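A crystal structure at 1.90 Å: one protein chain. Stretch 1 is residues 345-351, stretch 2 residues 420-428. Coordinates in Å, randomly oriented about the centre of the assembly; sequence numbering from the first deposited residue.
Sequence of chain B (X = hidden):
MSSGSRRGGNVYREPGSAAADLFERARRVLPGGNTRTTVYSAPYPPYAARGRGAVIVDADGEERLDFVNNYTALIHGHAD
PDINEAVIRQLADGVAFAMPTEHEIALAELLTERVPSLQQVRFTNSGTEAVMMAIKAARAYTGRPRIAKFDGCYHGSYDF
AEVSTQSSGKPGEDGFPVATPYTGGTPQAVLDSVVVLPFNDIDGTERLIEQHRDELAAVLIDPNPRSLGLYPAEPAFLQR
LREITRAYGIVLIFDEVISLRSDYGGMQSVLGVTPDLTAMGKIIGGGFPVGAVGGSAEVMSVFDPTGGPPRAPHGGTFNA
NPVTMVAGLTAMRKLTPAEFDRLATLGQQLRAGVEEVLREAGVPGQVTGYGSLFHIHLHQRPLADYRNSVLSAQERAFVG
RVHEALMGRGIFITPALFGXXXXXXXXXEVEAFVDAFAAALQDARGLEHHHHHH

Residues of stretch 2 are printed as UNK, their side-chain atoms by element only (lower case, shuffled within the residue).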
# COMPACT_ATOMS: atom_id res chain seq x y z
N THR B 345 6.53 -31.98 2.98
CA THR B 345 7.44 -33.03 3.43
C THR B 345 8.72 -32.43 3.98
O THR B 345 9.19 -32.82 5.06
CB THR B 345 7.72 -33.99 2.28
OG1 THR B 345 6.50 -34.65 1.94
CG2 THR B 345 8.77 -35.01 2.71
N LEU B 346 9.30 -31.46 3.26
CA LEU B 346 10.51 -30.82 3.75
C LEU B 346 10.27 -30.12 5.09
O LEU B 346 11.13 -30.15 5.98
CB LEU B 346 11.03 -29.83 2.72
CG LEU B 346 11.72 -30.41 1.47
CD1 LEU B 346 12.04 -29.29 0.47
CD2 LEU B 346 12.97 -31.18 1.86
N GLY B 347 9.10 -29.50 5.25
CA GLY B 347 8.80 -28.83 6.51
C GLY B 347 8.67 -29.81 7.65
O GLY B 347 9.19 -29.58 8.75
N GLN B 348 7.99 -30.94 7.41
CA GLN B 348 7.91 -31.98 8.43
C GLN B 348 9.30 -32.49 8.81
O GLN B 348 9.58 -32.70 9.99
CB GLN B 348 7.02 -33.13 7.94
CG GLN B 348 6.55 -34.04 9.06
CD GLN B 348 7.64 -34.99 9.54
OE1 GLN B 348 8.50 -35.42 8.75
NE2 GLN B 348 7.62 -35.32 10.83
N GLN B 349 10.17 -32.71 7.82
CA GLN B 349 11.53 -33.17 8.10
C GLN B 349 12.30 -32.16 8.94
O GLN B 349 13.01 -32.53 9.89
CB GLN B 349 12.25 -33.46 6.79
CG GLN B 349 11.75 -34.72 6.11
CD GLN B 349 12.51 -35.05 4.84
OE1 GLN B 349 12.59 -34.23 3.92
NE2 GLN B 349 13.07 -36.25 4.78
N LEU B 350 12.20 -30.87 8.60
CA LEU B 350 12.87 -29.85 9.40
C LEU B 350 12.34 -29.85 10.83
O LEU B 350 13.12 -29.85 11.79
CB LEU B 350 12.69 -28.46 8.75
CG LEU B 350 13.49 -27.31 9.38
CD1 LEU B 350 13.98 -26.32 8.32
CD2 LEU B 350 12.68 -26.56 10.43
N ARG B 351 11.02 -29.86 10.99
CA ARG B 351 10.42 -29.78 12.32
C ARG B 351 10.81 -30.99 13.17
O ARG B 351 11.16 -30.85 14.35
CB ARG B 351 8.90 -29.64 12.21
CG ARG B 351 8.46 -28.25 11.75
CD ARG B 351 6.97 -28.03 11.99
NE ARG B 351 6.18 -29.04 11.28
CZ ARG B 351 5.79 -28.91 10.02
NH1 ARG B 351 6.10 -27.80 9.33
NH2 ARG B 351 5.08 -29.88 9.47
N UNK B 420 10.43 -19.98 7.24
CA UNK B 420 9.70 -20.49 6.09
C UNK B 420 10.68 -21.10 5.10
O UNK B 420 11.82 -20.65 4.95
s UNK B 420 9.73 -18.01 4.78
c UNK B 420 8.82 -19.42 5.43
N UNK B 421 10.22 -22.13 4.41
CA UNK B 421 11.00 -22.69 3.31
C UNK B 421 10.73 -21.97 1.99
O UNK B 421 9.71 -21.30 1.80
c UNK B 421 10.21 -26.46 4.03
c UNK B 421 10.71 -24.18 3.15
c UNK B 421 12.02 -25.07 5.06
c UNK B 421 10.65 -25.04 4.40
N UNK B 422 11.67 -22.12 1.06
CA UNK B 422 11.51 -21.68 -0.32
C UNK B 422 11.72 -22.86 -1.27
O UNK B 422 12.39 -23.84 -0.93
c UNK B 422 12.49 -20.53 -0.63
o UNK B 422 13.84 -20.98 -0.53
N UNK B 423 11.14 -22.74 -2.46
CA UNK B 423 11.20 -23.85 -3.42
C UNK B 423 12.61 -24.21 -3.89
O UNK B 423 12.80 -25.37 -4.28
c UNK B 423 10.31 -23.55 -4.64
c UNK B 423 8.83 -23.47 -4.26
o UNK B 423 10.73 -22.33 -5.26
N UNK B 424 13.62 -23.33 -3.89
CA UNK B 424 14.98 -23.81 -4.20
C UNK B 424 15.53 -24.77 -3.16
O UNK B 424 16.58 -25.38 -3.40
c UNK B 424 15.81 -22.52 -4.26
c UNK B 424 13.59 -21.85 -3.84
c UNK B 424 14.84 -21.47 -4.58
N UNK B 425 14.87 -24.93 -2.01
CA UNK B 425 15.41 -25.77 -0.96
C UNK B 425 15.12 -27.24 -1.20
O UNK B 425 14.12 -27.62 -1.81
c UNK B 425 14.83 -25.38 0.41
c UNK B 425 15.47 -22.09 2.82
c UNK B 425 15.38 -24.09 0.95
s UNK B 425 14.63 -23.64 2.53
N UNK B 426 16.03 -28.07 -0.70
CA UNK B 426 15.84 -29.50 -0.64
C UNK B 426 16.32 -30.06 0.68
O UNK B 426 16.50 -29.33 1.66
N UNK B 427 16.50 -31.39 0.73
CA UNK B 427 17.02 -32.01 1.95
C UNK B 427 18.35 -31.40 2.40
O UNK B 427 18.54 -31.22 3.61
c UNK B 427 15.68 -34.11 1.76
c UNK B 427 17.09 -33.54 1.76
c UNK B 427 17.94 -34.19 2.84
N UNK B 428 19.31 -31.09 1.51
CA UNK B 428 20.56 -30.49 2.01
C UNK B 428 20.35 -29.20 2.80
O UNK B 428 21.01 -28.99 3.82
c UNK B 428 20.88 -31.32 -0.21
c UNK B 428 21.37 -30.26 0.73
c UNK B 428 19.40 -31.39 0.06

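Position 420 carries one carbon followed by one sulfur, an unbranched two-atom side chain. It is out of reach of residues 345-351, part of a longer helix, its CB staying 9.1 Å from CD1 of Leu-350. These atoms can only be cysteine, and Cys-420 has a chi1 of 61° (p).

At position 421 four carbons fork at the second, and CA-to-CB points toward stretch 1. One terminal carbon of the fork lies 3.5 Å from the backbone N of Gly-347 and 3.7 Å from CB of Leu-346; the other lies 4.0 Å from CD1 of Leu-350. A four-carbon chain branched at its second atom is leucine. In Leu-421 the first of these methyls is CD1 and the second CD2, so the two branches divide the helix surface between them. CD1 of Leu-421 lies against the backbone at Gly-347. An ideal CB there would be 3.9 Å from Leu-421 CD1, a normal packing distance, and the crowding would come from NH1 of Arg-351, 3.3 Å away.

Position 422 has one carbon and one oxygen, and touches nothing on stretch 1; it is serine. Ser-422 opens a type I beta turn that ends at position 425, where the chain reverses.

Position 423 shows a carbon carrying one oxygen and one carbon; its CA-to-CB bond points away from stretch 1, which it does not touch. The branched pattern is that of threonine. The hydroxyl of Thr-423 is satisfied elsewhere in the structure.

Three carbons at position 424 close a ring onto the backbone N, beyond reach of stretch 1, which identifies proline. Pro-424, with its C-gamma exo pucker, occupies the turn at an exposed site.

Position 425 bears two carbons, a sulfur and a final carbon in an unbranched line. The side chain sets out toward stretch 1, but its end leads away and it makes no contact within 4.5 Å; instead, the backbone O packs 3.5 Å from CD1 of Leu-346. The residue is methionine. The backbone N of Met-425 donates to O of Ser-422 at 2.9 Å, closing the turn, while N of Ser-422 makes a weak hydrogen bond to SD of Met-425 at 3.6 Å.

No side-chain atoms are present at position 426, whose backbone C lies 3.7 Å from CD2 of Leu-346; it is glycine. Gly-426 holds the N-cap position of the following helix.

At position 427 one carbon carries two others, one of which lies 4.0 Å from CD2 of Leu-346 and 3.8 Å from OE1 of Gln-349. This is valine, and the touching methyl of Val-427 is CG2.

Position 428 again has three carbons closing a ring onto N and makes no contact with stretch 1; it is Pro-428.

The contact works by apolar packing, without a hydrogen bond between the stretches. Leu-346 is its centre: its CB meets Leu-421, and its two methyls reach the backbone of Met-425 and Gly-426 and the side chain of Val-427. Leu-421 extends the packing along the helix to Gly-347 and Leu-350, and 286 Å² is buried in all.

Stretch 2, residues 420-428: CLSTPMGVP
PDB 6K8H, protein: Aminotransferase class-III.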